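Local coordinates for Serine/threonine-protein kinase BRSK1 (Mus musculus, PDB 5IRI) that is a serine/threonine protein kinase whose C-terminal KA1 fragment, the part modelled here, is linked to auto-inhibition of the enzyme, at residues I30-L44 and R114-T126. Numbering follows the deposited sequence.
Sequences IKADIVHAFLSIPSL and RVVETIQAQLLST
Ala-37 packs against Ile-119, their CA atoms 5.6 Å apart, as are those of Asp-33 and Leu-123. The axes of segments 30-40 and 114-124 approach to 8.5 Å. These helices run roughly antiparallel, at 137°. The small Ala-37 methyl lies over the backbone of Ile-119. With its CG1 beside the backbone N and the chain extended beyond, Ile-119 carries CD1 to within 3.7 Å of Phe-38 CE1, at an oblique approach to the ring.

Apolar packing continues both ways. Leu-123 splays its two methyls across the other helix: CD1 reaches Ile-34 CG1, while CD2 touches Ile-30 CG2 and sits 3.6 Å from Asp-33 CB. Beyond the helix end, in the type II turn from Ile-41 to Leu-44, Ile-41 CD1 meets Thr-118 CG2 tip to tip at 3.7 Å, and Leu-44 CD1 leans on Val-115 CG1. The Thr-118 hydroxyl turns back to its own helix, donating to Arg-114 O.

Polar contact is sparse. Gln-122, bent at chi2 (76°), brings OE1 to the edge of the His-36 ring for a weak bond from ND1 (3.1 Å, 141° at the hydrogen), amide and ring nearly perpendicular. The Asp-33 carboxylate lies against the Gln-122 carbonyl, CG 3.6 Å from O, and its OD2 forms a long, weak ion pair with Lys-25.

Underneath, Ile-34 rests on Ile-77 and Ile-119 on Phe-73 and Phe-102. Two helices packed side by side on one face of an antiparallel sheet give the layered alpha/beta arrangement of the KA1 domain.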
# COMPACT_ATOMS: atom_id res chain seq x y z
N ILE A 30 -7.80 -9.69 -1.71
CA ILE A 30 -7.02 -8.54 -1.27
C ILE A 30 -5.59 -8.66 -1.76
O ILE A 30 -5.00 -7.69 -2.23
CB ILE A 30 -7.07 -8.42 0.27
CG1 ILE A 30 -8.49 -8.07 0.73
CG2 ILE A 30 -6.06 -7.38 0.76
CD1 ILE A 30 -8.71 -8.15 2.22
N LYS A 31 -5.00 -9.85 -1.62
CA LYS A 31 -3.65 -10.07 -2.11
C LYS A 31 -3.59 -9.80 -3.60
O LYS A 31 -2.71 -9.07 -4.08
CB LYS A 31 -3.19 -11.49 -1.79
CG LYS A 31 -2.77 -11.73 -0.34
CD LYS A 31 -2.11 -13.11 -0.17
CE LYS A 31 -0.73 -13.16 -0.86
NZ LYS A 31 -0.02 -14.47 -0.67
N ALA A 32 -4.54 -10.35 -4.36
CA ALA A 32 -4.56 -10.10 -5.79
C ALA A 32 -4.60 -8.61 -6.10
O ALA A 32 -3.72 -8.09 -6.79
CB ALA A 32 -5.73 -10.82 -6.43
N ASP A 33 -5.58 -7.90 -5.53
CA ASP A 33 -5.75 -6.48 -5.79
C ASP A 33 -4.49 -5.68 -5.49
O ASP A 33 -4.11 -4.80 -6.28
CB ASP A 33 -6.91 -5.93 -4.96
CG ASP A 33 -8.26 -6.23 -5.57
OD1 ASP A 33 -8.37 -6.42 -6.80
OD2 ASP A 33 -9.24 -6.25 -4.79
N ILE A 34 -3.84 -5.95 -4.35
CA ILE A 34 -2.62 -5.21 -4.00
C ILE A 34 -1.53 -5.45 -5.04
O ILE A 34 -0.84 -4.52 -5.47
CB ILE A 34 -2.12 -5.61 -2.60
CG1 ILE A 34 -3.12 -5.21 -1.54
CG2 ILE A 34 -0.83 -4.90 -2.31
CD1 ILE A 34 -2.72 -5.69 -0.19
N VAL A 35 -1.35 -6.71 -5.45
CA VAL A 35 -0.25 -7.02 -6.36
C VAL A 35 -0.52 -6.43 -7.73
O VAL A 35 0.38 -5.84 -8.34
CB VAL A 35 -0.02 -8.54 -6.42
CG1 VAL A 35 0.60 -8.92 -7.73
CG2 VAL A 35 0.85 -8.98 -5.24
N HIS A 36 -1.75 -6.57 -8.22
CA HIS A 36 -2.15 -5.85 -9.43
C HIS A 36 -1.77 -4.38 -9.34
O HIS A 36 -1.19 -3.83 -10.28
CB HIS A 36 -3.66 -6.01 -9.65
CG HIS A 36 -4.13 -5.61 -11.02
ND1 HIS A 36 -4.79 -4.43 -11.26
CD2 HIS A 36 -4.05 -6.25 -12.21
CE1 HIS A 36 -5.09 -4.34 -12.55
NE2 HIS A 36 -4.65 -5.44 -13.15
N ALA A 37 -2.06 -3.74 -8.20
CA ALA A 37 -1.74 -2.33 -8.04
C ALA A 37 -0.23 -2.09 -8.09
O ALA A 37 0.22 -1.13 -8.73
CB ALA A 37 -2.33 -1.81 -6.73
N PHE A 38 0.56 -2.94 -7.42
CA PHE A 38 2.00 -2.78 -7.46
C PHE A 38 2.50 -2.80 -8.89
O PHE A 38 3.25 -1.91 -9.33
CB PHE A 38 2.67 -3.89 -6.65
CG PHE A 38 2.57 -3.72 -5.17
CD1 PHE A 38 2.30 -2.48 -4.62
CD2 PHE A 38 2.75 -4.80 -4.32
CE1 PHE A 38 2.21 -2.33 -3.24
CE2 PHE A 38 2.66 -4.65 -2.95
CZ PHE A 38 2.40 -3.43 -2.41
N LEU A 39 2.07 -3.80 -9.65
CA LEU A 39 2.47 -3.92 -11.05
C LEU A 39 2.07 -2.69 -11.84
O LEU A 39 2.89 -2.07 -12.52
CB LEU A 39 1.84 -5.18 -11.64
CG LEU A 39 2.62 -6.50 -11.54
CD1 LEU A 39 3.66 -6.52 -10.43
CD2 LEU A 39 1.65 -7.65 -11.37
N SER A 40 0.80 -2.29 -11.73
CA SER A 40 0.27 -1.22 -12.55
C SER A 40 0.98 0.10 -12.30
O SER A 40 1.15 0.91 -13.22
CB SER A 40 -1.22 -1.08 -12.28
OG SER A 40 -1.45 0.09 -11.51
N ILE A 41 1.40 0.35 -11.07
CA ILE A 41 2.14 1.59 -10.85
C ILE A 41 3.52 1.44 -11.45
O ILE A 41 4.27 0.51 -11.10
CB ILE A 41 2.21 1.97 -9.36
CG1 ILE A 41 0.80 2.24 -8.82
CG2 ILE A 41 3.09 3.17 -9.21
CD1 ILE A 41 0.75 2.59 -7.36
N PRO A 42 3.89 2.30 -12.39
CA PRO A 42 5.23 2.23 -12.97
C PRO A 42 6.22 2.94 -12.06
O PRO A 42 5.87 3.87 -11.33
CB PRO A 42 5.07 2.94 -14.32
CG PRO A 42 4.00 4.00 -14.02
CD PRO A 42 3.11 3.44 -12.91
N SER A 43 7.47 2.47 -12.11
CA SER A 43 8.55 2.83 -11.19
C SER A 43 8.35 2.26 -9.80
O SER A 43 9.16 2.53 -8.91
CB SER A 43 8.76 4.36 -11.06
OG SER A 43 7.73 4.98 -10.32
N LEU A 44 7.28 1.51 -9.57
CA LEU A 44 7.07 0.85 -8.30
C LEU A 44 7.40 -0.63 -8.48
O LEU A 44 6.79 -1.32 -9.30
CB LEU A 44 5.65 1.05 -7.79
CG LEU A 44 5.42 0.49 -6.37
CD1 LEU A 44 4.53 1.40 -5.56
CD2 LEU A 44 4.85 -0.91 -6.42
N ARG A 114 -0.26 9.42 -2.25
CA ARG A 114 -0.77 9.20 -3.61
C ARG A 114 -0.61 7.75 -4.05
O ARG A 114 -1.49 7.19 -4.71
CB ARG A 114 -0.05 10.09 -4.63
CG ARG A 114 -0.00 11.58 -4.35
CD ARG A 114 -1.39 12.17 -4.20
NE ARG A 114 -1.62 12.57 -2.82
CZ ARG A 114 -1.15 13.69 -2.29
NH1 ARG A 114 -1.39 13.98 -1.01
NH2 ARG A 114 -0.45 14.53 -3.03
N VAL A 115 0.54 7.14 -3.75
CA VAL A 115 0.74 5.73 -4.04
C VAL A 115 -0.28 4.89 -3.28
O VAL A 115 -0.92 4.00 -3.85
CB VAL A 115 2.17 5.30 -3.68
CG1 VAL A 115 2.35 3.83 -3.95
CG2 VAL A 115 3.18 6.12 -4.46
N VAL A 116 -0.43 5.17 -1.99
CA VAL A 116 -1.35 4.39 -1.18
C VAL A 116 -2.77 4.56 -1.69
O VAL A 116 -3.55 3.60 -1.75
CB VAL A 116 -1.22 4.78 0.30
CG1 VAL A 116 -2.35 4.21 1.10
CG2 VAL A 116 0.08 4.28 0.83
N GLU A 117 -3.12 5.79 -2.09
CA GLU A 117 -4.46 6.05 -2.61
C GLU A 117 -4.72 5.21 -3.85
O GLU A 117 -5.74 4.50 -3.94
CB GLU A 117 -4.63 7.53 -2.93
CG GLU A 117 -5.07 8.33 -1.74
CD GLU A 117 -4.84 9.81 -1.90
OE1 GLU A 117 -4.31 10.22 -2.96
OE2 GLU A 117 -5.22 10.54 -0.97
N THR A 118 -3.81 5.28 -4.82
CA THR A 118 -3.88 4.39 -5.96
C THR A 118 -4.13 2.95 -5.51
O THR A 118 -4.98 2.26 -6.08
CB THR A 118 -2.59 4.50 -6.75
OG1 THR A 118 -2.33 5.89 -7.01
CG2 THR A 118 -2.70 3.72 -8.05
N ILE A 119 -3.44 2.50 -4.46
CA ILE A 119 -3.57 1.11 -4.04
C ILE A 119 -4.94 0.86 -3.45
O ILE A 119 -5.62 -0.11 -3.81
CB ILE A 119 -2.45 0.75 -3.05
CG1 ILE A 119 -1.08 0.90 -3.71
CG2 ILE A 119 -2.60 -0.65 -2.58
CD1 ILE A 119 0.06 0.68 -2.76
N GLN A 120 -5.38 1.70 -2.51
CA GLN A 120 -6.73 1.54 -1.97
C GLN A 120 -7.79 1.54 -3.06
O GLN A 120 -8.82 0.89 -2.92
CB GLN A 120 -7.04 2.65 -0.98
CG GLN A 120 -6.12 2.73 0.20
CD GLN A 120 -6.64 3.68 1.25
OE1 GLN A 120 -7.26 4.69 0.94
NE2 GLN A 120 -6.42 3.35 2.51
N ALA A 121 -7.56 2.28 -4.15
CA ALA A 121 -8.55 2.36 -5.21
C ALA A 121 -8.80 1.01 -5.84
O ALA A 121 -9.96 0.63 -6.07
CB ALA A 121 -8.10 3.37 -6.26
N GLN A 122 -7.74 0.26 -6.14
CA GLN A 122 -7.96 -1.07 -6.68
C GLN A 122 -8.63 -1.96 -5.66
O GLN A 122 -9.40 -2.86 -6.03
CB GLN A 122 -6.64 -1.69 -7.12
CG GLN A 122 -6.80 -2.93 -8.00
CD GLN A 122 -7.19 -2.59 -9.44
OE1 GLN A 122 -6.41 -2.00 -10.20
NE2 GLN A 122 -8.42 -2.98 -9.82
N LEU A 123 -8.39 -1.69 -4.38
CA LEU A 123 -8.91 -2.51 -3.31
C LEU A 123 -10.41 -2.32 -3.12
O LEU A 123 -11.04 -3.13 -2.43
CB LEU A 123 -8.15 -2.20 -2.02
CG LEU A 123 -6.93 -3.10 -1.78
CD1 LEU A 123 -6.16 -2.71 -0.53
CD2 LEU A 123 -7.40 -4.52 -1.66
N LEU A 124 -10.99 -1.29 -3.70
CA LEU A 124 -12.43 -1.09 -3.61
C LEU A 124 -13.20 -1.82 -4.70
O LEU A 124 -14.36 -2.20 -4.48
CB LEU A 124 -12.74 0.40 -3.67
CG LEU A 124 -12.89 1.05 -2.30
CD1 LEU A 124 -11.91 0.45 -1.27
CD2 LEU A 124 -12.67 2.54 -2.48
N SER A 125 -12.60 -1.99 -5.88
CA SER A 125 -13.27 -2.66 -6.99
C SER A 125 -13.69 -4.07 -6.58
O SER A 125 -12.93 -4.80 -5.94
CB SER A 125 -12.37 -2.71 -8.22
OG SER A 125 -12.04 -1.41 -8.64
N THR A 126 -14.91 -4.44 -6.95
CA THR A 126 -15.38 -5.79 -6.69
C THR A 126 -15.87 -6.44 -7.98
O THR A 126 -15.44 -7.54 -8.33
CB THR A 126 -16.51 -5.82 -5.63
OG1 THR A 126 -17.70 -5.21 -6.16
CG2 THR A 126 -16.08 -5.09 -4.35